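Local coordinates for protein alpha-galactosidase (Lactobacillus brevis, PDB 3MI6) that probably hydrolyses terminal, non-reducing alpha-D-galactose residues from alpha-galactosides such as galactose oligosaccharides, galactomannans and galactolipids, as a member of glycoside hydrolase family 36, at residues V365-W370 with Y475-M480; G382-D387 with L411-E416; K74-S79 with L149-F154; I22-K27 with G32-G37. All coordinates share one frame; numbering follows the deposited sequence.

Interaction 1 (V365-W370 with Y475-M480); sequences VLDDGW and YIKWDM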
# COMPACT_ATOMS: atom_id res chain seq x y z
N VAL D 365 27.05 -41.22 -0.20
CA VAL D 365 27.11 -40.70 1.17
C VAL D 365 26.24 -41.49 2.15
O VAL D 365 25.03 -41.32 2.18
CB VAL D 365 26.64 -39.23 1.26
CG1 VAL D 365 26.86 -38.73 2.65
CG2 VAL D 365 27.36 -38.36 0.25
N LEU D 366 26.88 -42.33 2.96
CA LEU D 366 26.17 -43.07 3.99
C LEU D 366 25.69 -42.10 5.09
O LEU D 366 26.50 -41.35 5.65
CB LEU D 366 27.10 -44.12 4.57
CG LEU D 366 26.63 -44.95 5.75
CD1 LEU D 366 25.43 -45.76 5.36
CD2 LEU D 366 27.76 -45.85 6.22
N ASP D 367 24.39 -42.09 5.38
CA ASP D 367 23.85 -41.13 6.35
C ASP D 367 23.67 -41.76 7.73
O ASP D 367 24.35 -42.72 8.08
CB ASP D 367 22.53 -40.50 5.85
CG ASP D 367 22.34 -39.04 6.32
OD1 ASP D 367 22.81 -38.11 5.61
OD2 ASP D 367 21.70 -38.82 7.37
N ASP D 368 22.74 -41.19 8.49
CA ASP D 368 22.51 -41.57 9.88
C ASP D 368 22.27 -43.07 10.01
O ASP D 368 21.51 -43.65 9.23
CB ASP D 368 21.31 -40.78 10.43
CG ASP D 368 21.26 -40.75 11.95
OD1 ASP D 368 21.81 -41.66 12.61
OD2 ASP D 368 20.66 -39.81 12.49
N GLY D 369 22.93 -43.70 10.98
CA GLY D 369 22.64 -45.08 11.32
C GLY D 369 23.81 -46.05 11.35
O GLY D 369 23.66 -47.19 11.75
N TRP D 370 24.99 -45.61 10.93
CA TRP D 370 26.11 -46.53 10.77
C TRP D 370 26.87 -46.83 12.06
O TRP D 370 27.64 -47.80 12.14
CB TRP D 370 27.07 -46.00 9.71
CG TRP D 370 27.67 -44.68 10.07
CD1 TRP D 370 27.17 -43.46 9.78
CD2 TRP D 370 28.88 -44.46 10.80
NE1 TRP D 370 27.99 -42.48 10.27
CE2 TRP D 370 29.05 -43.07 10.91
CE3 TRP D 370 29.83 -45.30 11.37
CZ2 TRP D 370 30.13 -42.50 11.57
CZ3 TRP D 370 30.90 -44.74 12.02
CH2 TRP D 370 31.05 -43.35 12.11
N TYR D 475 34.58 -36.96 2.08
CA TYR D 475 33.47 -36.06 2.36
C TYR D 475 32.81 -36.44 3.67
O TYR D 475 32.70 -37.62 4.00
CB TYR D 475 32.47 -36.17 1.20
CG TYR D 475 31.09 -35.56 1.37
CD1 TYR D 475 30.09 -36.23 2.04
CD2 TYR D 475 30.77 -34.35 0.77
CE1 TYR D 475 28.82 -35.69 2.15
CE2 TYR D 475 29.49 -33.81 0.87
CZ TYR D 475 28.52 -34.48 1.57
OH TYR D 475 27.25 -33.94 1.68
N ILE D 476 32.37 -35.44 4.42
CA ILE D 476 31.67 -35.65 5.67
C ILE D 476 30.45 -34.71 5.75
O ILE D 476 30.55 -33.51 5.51
CB ILE D 476 32.63 -35.47 6.89
CG1 ILE D 476 33.37 -36.77 7.18
CG2 ILE D 476 31.88 -35.04 8.12
CD1 ILE D 476 34.49 -36.63 8.18
N LYS D 477 29.29 -35.28 6.03
CA LYS D 477 28.13 -34.48 6.34
C LYS D 477 28.14 -34.32 7.86
O LYS D 477 28.01 -35.28 8.61
CB LYS D 477 26.86 -35.18 5.86
CG LYS D 477 25.59 -34.31 5.85
CD LYS D 477 24.41 -35.14 5.32
CE LYS D 477 23.07 -34.44 5.47
NZ LYS D 477 21.90 -35.29 5.03
N TRP D 478 28.31 -33.08 8.30
CA TRP D 478 28.39 -32.75 9.71
C TRP D 478 27.10 -32.05 10.15
O TRP D 478 26.91 -30.85 9.93
CB TRP D 478 29.63 -31.87 9.95
CG TRP D 478 29.78 -31.27 11.32
CD1 TRP D 478 28.80 -31.00 12.22
CD2 TRP D 478 31.01 -30.83 11.91
NE1 TRP D 478 29.34 -30.42 13.35
CE2 TRP D 478 30.69 -30.30 13.18
CE3 TRP D 478 32.34 -30.83 11.49
CZ2 TRP D 478 31.65 -29.78 14.04
CZ3 TRP D 478 33.30 -30.31 12.35
CH2 TRP D 478 32.95 -29.79 13.61
N ASP D 479 26.22 -32.83 10.76
CA ASP D 479 24.88 -32.39 11.08
C ASP D 479 24.80 -31.86 12.52
O ASP D 479 25.79 -31.89 13.25
CB ASP D 479 23.93 -33.57 10.88
CG ASP D 479 22.51 -33.14 10.64
OD1 ASP D 479 22.18 -31.96 10.91
OD2 ASP D 479 21.72 -33.99 10.18
N MSE D 480 23.63 -31.37 12.92
CA MSE D 480 23.43 -30.75 14.23
C MSE D 480 21.93 -30.51 14.43
O MSE D 480 21.38 -29.53 13.90
CB MSE D 480 24.22 -29.45 14.32
CG MSE D 480 24.48 -28.96 15.74
SE MSE D 480 22.99 -27.97 16.54
CE MSE D 480 23.14 -26.25 15.60
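Lys477 reaches across to Asp367 with a fully extended side chain. Its CG lies anti to the backbone N (chi1 -167°), and the later torsions, all close to 180°, bring the amine from strand 475-478 to the end of strand 363-366. Beyond CB and CG, CD is the first atom to approach the acid, 3.4 Å from Asp367 OD1. CE follows at 3.7 Å from Asp367 OD1, and NZ closes a salt bridge with that oxygen at 3.0 Å, coming in on its syn side and 23° out of the carboxylate plane. Asn335 ND2 gives a second hydrogen bond to OD1, while Asp367 OD2 accepts the backbone N of Asp368 at 2.8 Å. With both oxygens engaged, rotation of the carboxylate is restrained. Replacing Asp367 by an alanine would probably leave the Lys477 amine without this charged mate and the Asp368 N-H without its acceptor. Two residues earlier on each strand the contact is apolar: Val365 and Tyr475 cross at about a right angle, and both methyls of the valine touch one ring carbon, Val365 CG2 coming to 3.6 Å from Tyr475 CE1. Asp367, Asp368 and residues 477-480 are predicted to bind substrate, and Asp479 is the predicted nucleophile. The two strands belong to the parallel eight-stranded barrel, where strand 408-413 lies between them and pairs with both; Tyr475 also touches Leu333 of strand 333-335, and Trp478 packs on helix 500-518.

Interaction 2 (G382-D387 with L411-E416); sequences GDWFVD and LWFEPE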
# COMPACT_ATOMS: atom_id res chain seq x y z
N GLY D 382 27.06 -40.43 19.92
CA GLY D 382 28.27 -40.20 20.69
C GLY D 382 29.26 -41.33 20.47
O GLY D 382 30.43 -41.22 20.80
N ASP D 383 28.76 -42.42 19.89
CA ASP D 383 29.56 -43.61 19.66
C ASP D 383 30.03 -43.69 18.21
O ASP D 383 29.56 -44.52 17.42
CB ASP D 383 28.75 -44.86 20.00
CG ASP D 383 28.47 -44.98 21.47
OD1 ASP D 383 29.16 -44.31 22.26
OD2 ASP D 383 27.57 -45.76 21.84
N TRP D 384 30.99 -42.84 17.87
CA TRP D 384 31.43 -42.70 16.49
C TRP D 384 32.37 -43.82 16.05
O TRP D 384 33.52 -43.60 15.65
CB TRP D 384 32.04 -41.31 16.28
CG TRP D 384 31.07 -40.24 16.71
CD1 TRP D 384 31.22 -39.35 17.74
CD2 TRP D 384 29.78 -39.97 16.14
NE1 TRP D 384 30.12 -38.54 17.83
CE2 TRP D 384 29.22 -38.90 16.86
CE3 TRP D 384 29.05 -40.53 15.09
CZ2 TRP D 384 27.96 -38.38 16.57
CZ3 TRP D 384 27.80 -40.01 14.79
CH2 TRP D 384 27.26 -38.94 15.53
N PHE D 385 31.86 -45.04 16.14
CA PHE D 385 32.56 -46.21 15.65
C PHE D 385 31.55 -47.16 14.99
O PHE D 385 30.35 -47.05 15.23
CB PHE D 385 33.35 -46.88 16.78
CG PHE D 385 32.54 -47.14 18.02
CD1 PHE D 385 31.51 -48.07 18.01
CD2 PHE D 385 32.83 -46.48 19.19
CE1 PHE D 385 30.77 -48.32 19.15
CE2 PHE D 385 32.09 -46.73 20.33
CZ PHE D 385 31.06 -47.65 20.31
N VAL D 386 32.05 -48.09 14.18
CA VAL D 386 31.23 -48.95 13.32
C VAL D 386 30.22 -49.87 14.01
O VAL D 386 30.51 -50.50 15.04
CB VAL D 386 32.14 -49.82 12.43
CG1 VAL D 386 31.40 -50.21 11.16
CG2 VAL D 386 33.45 -49.08 12.11
N ASP D 387 29.02 -49.96 13.43
CA ASP D 387 27.96 -50.82 13.95
C ASP D 387 27.97 -52.16 13.23
O ASP D 387 27.50 -52.25 12.09
CB ASP D 387 26.59 -50.16 13.76
CG ASP D 387 25.43 -51.07 14.17
OD1 ASP D 387 25.69 -52.08 14.85
OD2 ASP D 387 24.27 -50.78 13.80
N LEU D 411 30.43 -39.81 4.67
CA LEU D 411 29.56 -40.25 5.76
C LEU D 411 29.19 -39.13 6.73
O LEU D 411 29.78 -38.06 6.73
CB LEU D 411 30.12 -41.49 6.50
CG LEU D 411 31.22 -41.36 7.56
CD1 LEU D 411 30.62 -40.86 8.85
CD2 LEU D 411 31.90 -42.69 7.82
N TRP D 412 28.20 -39.43 7.56
CA TRP D 412 27.47 -38.48 8.38
C TRP D 412 27.90 -38.56 9.85
O TRP D 412 27.88 -39.63 10.46
CB TRP D 412 25.98 -38.83 8.23
CG TRP D 412 24.99 -38.04 9.02
CD1 TRP D 412 24.15 -37.08 8.53
CD2 TRP D 412 24.66 -38.18 10.41
NE1 TRP D 412 23.34 -36.60 9.53
CE2 TRP D 412 23.64 -37.25 10.70
CE3 TRP D 412 25.15 -38.99 11.45
CZ2 TRP D 412 23.09 -37.11 11.98
CZ3 TRP D 412 24.60 -38.84 12.72
CH2 TRP D 412 23.59 -37.91 12.97
N PHE D 413 28.31 -37.44 10.41
CA PHE D 413 28.50 -37.33 11.84
C PHE D 413 27.56 -36.27 12.40
O PHE D 413 27.09 -35.39 11.66
CB PHE D 413 29.93 -36.89 12.16
CG PHE D 413 30.98 -37.90 11.80
CD1 PHE D 413 31.40 -38.84 12.73
CD2 PHE D 413 31.56 -37.89 10.55
CE1 PHE D 413 32.37 -39.77 12.40
CE2 PHE D 413 32.54 -38.81 10.21
CZ PHE D 413 32.94 -39.75 11.14
N GLU D 414 27.29 -36.35 13.70
CA GLU D 414 26.65 -35.27 14.46
C GLU D 414 27.42 -35.12 15.77
O GLU D 414 26.92 -35.47 16.83
CB GLU D 414 25.16 -35.57 14.73
CG GLU D 414 24.33 -34.37 15.20
CD GLU D 414 22.87 -34.71 15.45
OE1 GLU D 414 22.40 -35.77 14.98
OE2 GLU D 414 22.17 -33.92 16.11
N PRO D 415 28.65 -34.58 15.68
CA PRO D 415 29.68 -34.51 16.73
C PRO D 415 29.21 -33.89 18.04
O PRO D 415 29.41 -34.48 19.11
CB PRO D 415 30.73 -33.58 16.12
CG PRO D 415 30.56 -33.72 14.67
CD PRO D 415 29.09 -33.89 14.45
N GLU D 416 28.64 -32.69 17.94
CA GLU D 416 28.27 -31.90 19.11
C GLU D 416 27.22 -32.56 20.03
O GLU D 416 26.88 -32.01 21.08
CB GLU D 416 27.80 -30.51 18.65
CG GLU D 416 28.74 -29.80 17.65
CD GLU D 416 28.00 -28.87 16.68
OE1 GLU D 416 27.47 -27.84 17.12
OE2 GLU D 416 27.96 -29.18 15.46
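Trp412 meets the indole of Trp384 at its edge, its CZ3 lying 3.9 Å from Trp384 CH2. The polar corner of Trp412 is used elsewhere: NE1 is hydrogen-bonded to OD2 of Asp479, the predicted nucleophile, so this tryptophan links the loop packing to the probable catalytic residue. At Phe413 the contact turns to the face of the indole. The CG of Phe413 stands anti to the carbonyl carbon (chi1 -66°), and the phenyl edge points at the six-membered ring of Trp384 in an offset edge-to-face pair with planes at 60°. The centroids of these two rings are 5.6 Å apart; Phe413 CD1 is the atom that arrives, 3.7 Å from Trp384 CE3. Glu414 takes part mainly through its backbone. Its O lies near the indole plane, 3.1 Å from Trp384 CZ2, while its extended side chain leads away to accept the backbone N of Asn481 through OE2. Pro415 adds its ring nitrogen, 4.0 Å from Trp384 CZ2. On the other face of the indole lies Gly382 N, and Trp384 itself forms the centre of an inverse gamma turn. A serine in place of Trp384 would probably open a gap against Phe413 and Trp412 and leave the loop without its main hold on this strand. Leu463 of helix 454-471 and the ring of Phe371 also pack on the indole. The arrangement belongs to the TIM barrel: the loop after the second strand folds over the C-terminal end of the third, the end of the barrel at which such enzymes place their active site.

Interaction 3 (K74-S79 with L149-F154); sequences KAEYAS and LNYSIF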
# COMPACT_ATOMS: atom_id res chain seq x y z
N LYS D 74 26.16 11.23 14.32
CA LYS D 74 26.42 9.90 13.80
C LYS D 74 27.74 9.32 14.31
O LYS D 74 28.81 9.90 14.14
CB LYS D 74 26.44 9.92 12.28
CG LYS D 74 25.09 10.05 11.62
CD LYS D 74 25.28 10.66 10.23
CE LYS D 74 25.74 12.08 10.41
NZ LYS D 74 26.25 12.67 9.17
N ALA D 75 27.67 8.15 14.93
CA ALA D 75 28.85 7.56 15.53
C ALA D 75 29.29 6.33 14.78
O ALA D 75 28.55 5.74 13.99
CB ALA D 75 28.58 7.20 16.96
N GLU D 76 30.52 5.92 15.06
CA GLU D 76 31.12 4.79 14.39
C GLU D 76 31.13 3.57 15.31
O GLU D 76 31.12 2.43 14.85
CB GLU D 76 32.54 5.16 13.97
CG GLU D 76 33.20 4.15 13.08
CD GLU D 76 32.62 4.15 11.67
OE1 GLU D 76 31.72 4.97 11.38
OE2 GLU D 76 33.09 3.32 10.85
N TYR D 77 31.14 3.80 16.61
CA TYR D 77 31.16 2.73 17.60
C TYR D 77 30.84 3.37 18.92
O TYR D 77 31.74 3.72 19.67
CB TYR D 77 32.55 2.06 17.65
CG TYR D 77 32.50 0.63 18.12
CD1 TYR D 77 32.11 -0.39 17.27
CD2 TYR D 77 32.83 0.30 19.41
CE1 TYR D 77 32.04 -1.69 17.69
CE2 TYR D 77 32.77 -1.00 19.85
CZ TYR D 77 32.38 -1.99 18.99
OH TYR D 77 32.32 -3.29 19.43
N ALA D 78 29.56 3.54 19.21
CA ALA D 78 29.16 4.34 20.36
C ALA D 78 28.89 3.58 21.67
O ALA D 78 28.54 2.40 21.67
CB ALA D 78 27.94 5.20 20.00
N SER D 79 29.03 4.29 22.78
CA SER D 79 28.70 3.75 24.09
C SER D 79 27.46 4.45 24.64
O SER D 79 27.04 5.49 24.13
CB SER D 79 29.84 3.99 25.06
OG SER D 79 30.02 5.40 25.22
N LEU D 149 39.54 -0.77 16.30
CA LEU D 149 38.49 -0.81 15.27
C LEU D 149 39.11 -1.15 13.91
O LEU D 149 39.92 -0.42 13.37
CB LEU D 149 37.73 0.52 15.20
CG LEU D 149 36.84 0.84 16.38
CD1 LEU D 149 35.88 1.98 16.08
CD2 LEU D 149 36.06 -0.38 16.77
N ASN D 150 38.71 -2.29 13.36
CA ASN D 150 39.27 -2.74 12.11
C ASN D 150 38.34 -2.48 10.94
O ASN D 150 37.11 -2.48 11.07
CB ASN D 150 39.61 -4.22 12.21
CG ASN D 150 40.37 -4.54 13.47
OD1 ASN D 150 41.42 -3.97 13.73
ND2 ASN D 150 39.82 -5.43 14.28
N TYR D 151 38.96 -2.25 9.79
CA TYR D 151 38.27 -1.88 8.57
C TYR D 151 39.15 -2.37 7.46
O TYR D 151 40.19 -1.79 7.21
CB TYR D 151 38.21 -0.37 8.44
CG TYR D 151 37.37 0.38 9.45
CD1 TYR D 151 37.91 0.82 10.66
CD2 TYR D 151 36.05 0.70 9.19
CE1 TYR D 151 37.15 1.53 11.58
CE2 TYR D 151 35.27 1.40 10.10
CZ TYR D 151 35.83 1.83 11.29
OH TYR D 151 35.05 2.53 12.18
N SER D 152 38.77 -3.45 6.79
CA SER D 152 39.49 -3.86 5.59
C SER D 152 38.70 -3.54 4.32
O SER D 152 37.57 -3.99 4.16
CB SER D 152 39.80 -5.35 5.65
OG SER D 152 40.32 -5.67 6.91
N ILE D 153 39.30 -2.75 3.44
CA ILE D 153 38.74 -2.46 2.13
C ILE D 153 39.00 -3.59 1.14
O ILE D 153 40.11 -4.11 1.06
CB ILE D 153 39.31 -1.14 1.56
CG1 ILE D 153 38.49 0.04 2.07
CG2 ILE D 153 39.25 -1.11 0.05
CD1 ILE D 153 38.46 1.18 1.07
N PHE D 154 37.97 -3.98 0.40
CA PHE D 154 38.12 -4.94 -0.70
C PHE D 154 37.53 -4.31 -1.95
O PHE D 154 36.47 -4.69 -2.41
CB PHE D 154 37.37 -6.22 -0.37
CG PHE D 154 38.13 -7.15 0.52
CD1 PHE D 154 38.03 -7.05 1.87
CD2 PHE D 154 38.91 -8.15 -0.02
CE1 PHE D 154 38.70 -7.91 2.67
CE2 PHE D 154 39.58 -9.01 0.79
CZ PHE D 154 39.47 -8.90 2.13
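Leu149 lays a methyl over the ring of Tyr77 where a loop of the N-terminal beta domain, of the galactose mutarotase-like clan, packs on strand 146-154 of a large antiparallel sheet. The leucine CG is anti to its own carbonyl carbon (chi1 -70°), and this brings CD2 to 4.0 Å from the centroid of the Tyr77 ring, 16° off the ring normal, a CH-pi contact slightly offset toward the rim. Tyr77 has its CG anti to the backbone N instead, and its hydroxyl is bonded to Leu180 O, which holds the far end of the ring. Glu76, the next residue back, bends at chi2 (72°) and, as modelled, meets the edge of Tyr151 from the opposite direction, carboxylate and ring nearly coplanar. The modelled hydrogen bond from Tyr151 OH to Glu76 OE2, at 2.5 Å, is very short, and the hydroxyl is crowded in the model, so its exact place and the details of this meeting are doubtful. Glu76 OE2 is also hydrogen-bonded to Tyr21 OH. The other leucine methyl lies nearer the tyrosine backbone, with Leu149 CD1 3.7 Å from Tyr77 CB.

Interaction 4 (I22-K27 with G32-G37); sequences IFQIMK and GQIYYG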
# COMPACT_ATOMS: atom_id res chain seq x y z
N ILE D 22 33.30 7.06 4.91
CA ILE D 22 34.13 8.12 5.45
C ILE D 22 33.80 8.38 6.92
O ILE D 22 32.63 8.57 7.27
CB ILE D 22 33.91 9.44 4.70
CG1 ILE D 22 34.02 9.25 3.19
CG2 ILE D 22 34.88 10.51 5.18
CD1 ILE D 22 33.49 10.47 2.39
N PHE D 23 34.83 8.41 7.77
CA PHE D 23 34.65 8.89 9.14
C PHE D 23 35.78 9.78 9.63
O PHE D 23 36.82 9.88 8.97
CB PHE D 23 34.41 7.73 10.12
CG PHE D 23 35.56 6.76 10.24
CD1 PHE D 23 35.76 5.77 9.29
CD2 PHE D 23 36.41 6.81 11.34
CE1 PHE D 23 36.79 4.87 9.41
CE2 PHE D 23 37.46 5.91 11.47
CZ PHE D 23 37.65 4.93 10.50
N GLN D 24 35.58 10.42 10.78
CA GLN D 24 36.50 11.42 11.29
C GLN D 24 36.64 11.35 12.81
O GLN D 24 35.65 11.20 13.53
CB GLN D 24 36.04 12.81 10.88
CG GLN D 24 37.01 13.92 11.21
CD GLN D 24 36.53 15.29 10.73
OE1 GLN D 24 35.32 15.59 10.74
NE2 GLN D 24 37.47 16.14 10.32
N ILE D 25 37.88 11.48 13.30
CA ILE D 25 38.10 11.62 14.74
C ILE D 25 37.66 13.01 15.16
O ILE D 25 37.95 14.00 14.48
CB ILE D 25 39.56 11.39 15.13
CG1 ILE D 25 39.99 9.98 14.74
CG2 ILE D 25 39.74 11.57 16.61
CD1 ILE D 25 39.14 8.89 15.37
N MSE D 26 36.96 13.08 16.27
CA MSE D 26 36.28 14.31 16.63
C MSE D 26 36.80 15.02 17.88
O MSE D 26 37.63 14.49 18.64
CB MSE D 26 34.79 14.04 16.77
CG MSE D 26 34.17 13.47 15.51
SE MSE D 26 32.28 13.87 15.52
CE MSE D 26 31.74 12.97 17.18
N LYS D 27 36.31 16.24 18.07
CA LYS D 27 36.66 17.08 19.20
C LYS D 27 36.83 16.27 20.49
O LYS D 27 37.85 16.39 21.17
CB LYS D 27 35.59 18.16 19.36
CG LYS D 27 35.88 19.20 20.41
CD LYS D 27 34.68 20.12 20.62
CE LYS D 27 34.43 21.06 19.43
NZ LYS D 27 35.48 22.12 19.30
N GLY D 32 33.59 9.86 14.39
CA GLY D 32 32.33 10.35 13.86
C GLY D 32 32.10 9.94 12.42
O GLY D 32 32.90 10.21 11.53
N GLN D 33 31.00 9.24 12.21
CA GLN D 33 30.66 8.73 10.89
C GLN D 33 30.22 9.91 10.05
O GLN D 33 29.45 10.74 10.52
CB GLN D 33 29.55 7.70 11.03
CG GLN D 33 28.74 7.49 9.81
CD GLN D 33 29.51 6.83 8.72
OE1 GLN D 33 30.50 6.12 8.95
NE2 GLN D 33 29.06 7.05 7.49
N ILE D 34 30.72 10.00 8.82
CA ILE D 34 30.39 11.13 7.96
C ILE D 34 29.46 10.73 6.80
O ILE D 34 28.48 11.40 6.51
CB ILE D 34 31.67 11.81 7.38
CG1 ILE D 34 32.74 11.96 8.45
CG2 ILE D 34 31.35 13.19 6.81
CD1 ILE D 34 33.89 12.80 7.99
N TYR D 35 29.78 9.62 6.13
CA TYR D 35 29.07 9.27 4.92
C TYR D 35 29.39 7.87 4.40
O TYR D 35 30.54 7.44 4.40
CB TYR D 35 29.36 10.30 3.82
CG TYR D 35 28.92 9.84 2.47
CD1 TYR D 35 27.61 10.02 2.03
CD2 TYR D 35 29.81 9.20 1.61
CE1 TYR D 35 27.20 9.59 0.77
CE2 TYR D 35 29.42 8.76 0.37
CZ TYR D 35 28.11 8.96 -0.05
OH TYR D 35 27.74 8.52 -1.29
N TYR D 36 28.36 7.15 3.96
CA TYR D 36 28.54 5.84 3.33
C TYR D 36 27.51 5.80 2.22
O TYR D 36 26.32 5.99 2.47
CB TYR D 36 28.36 4.70 4.34
CG TYR D 36 28.66 3.30 3.80
CD1 TYR D 36 29.49 3.11 2.71
CD2 TYR D 36 28.13 2.17 4.42
CE1 TYR D 36 29.77 1.82 2.22
CE2 TYR D 36 28.39 0.88 3.95
CZ TYR D 36 29.21 0.71 2.84
OH TYR D 36 29.46 -0.58 2.38
N GLY D 37 27.98 5.61 1.00
CA GLY D 37 27.13 5.79 -0.16
C GLY D 37 27.94 5.58 -1.42
O GLY D 37 29.04 5.03 -1.36
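Ile22 faces two consecutive residues of the partner strand, Ile34 and Tyr35, in a classic beta bulge of an antiparallel hairpin. Its carbonyl oxygen is gripped by both backbone amides: Ile34 N lies 2.8 Å and Tyr35 N 3.2 Å from Ile22 O. The extra residue carries Ile34 to the face that bears Ile22 and Gln24. There the two isoleucines meet obliquely, and Ile34 CD1 fits between two neighbours, 3.8 Å from Ile22 CG2 and 3.6 Å from Gln24 CB. Ile22 CD1 turns the other way to meet Tyr35 CD2 at 4.0 Å. Phe23 points to the opposite face, where it pairs with Gln33. Its CG occupies the crowded position between backbone N and carbonyl carbon (chi1 63°), which leads the ring away from the hairpin partner. Nearer the turn, Gln24 and Gly32 exchange two backbone hydrogen bonds, and Met26, a selenomethionine, lies over Gly32 with Met26 CG 3.8 Å from Gly32 N. The strand axes run antiparallel at 155°. The hairpin closes one side of a four-stranded sheet, with strand 11-15 on the far side of strand 19-25. Phe23 packs on Leu134 and Val136 of strand 132-140, while Tyr35 reaches Asn709 of the second subunit.

How the interactions relate
The four contacts form two clusters on opposite sides of the chain's centre. Interactions 1 and 2 share the barrel: Lys477 O probably accepts a hydrogen bond from Phe413 N, and Trp478 NE1 probably bonds to Glu416 OE2 at 2.8 Å. Interactions 3 and 4 adjoin in the N-terminal region, with the Phe23 ring stacked on Tyr151 and Lys74 O probably bonded to Gln33 N. Most touching residues are buried; only interaction 4 includes partly exposed ones. Chemistry follows place: a salt bridge beside the predicted site in 365-370 with 475-480, aromatic packing next to it in interaction 2, mixed loop-to-sheet contacts in interaction 3, and backbone pairing in the hairpin.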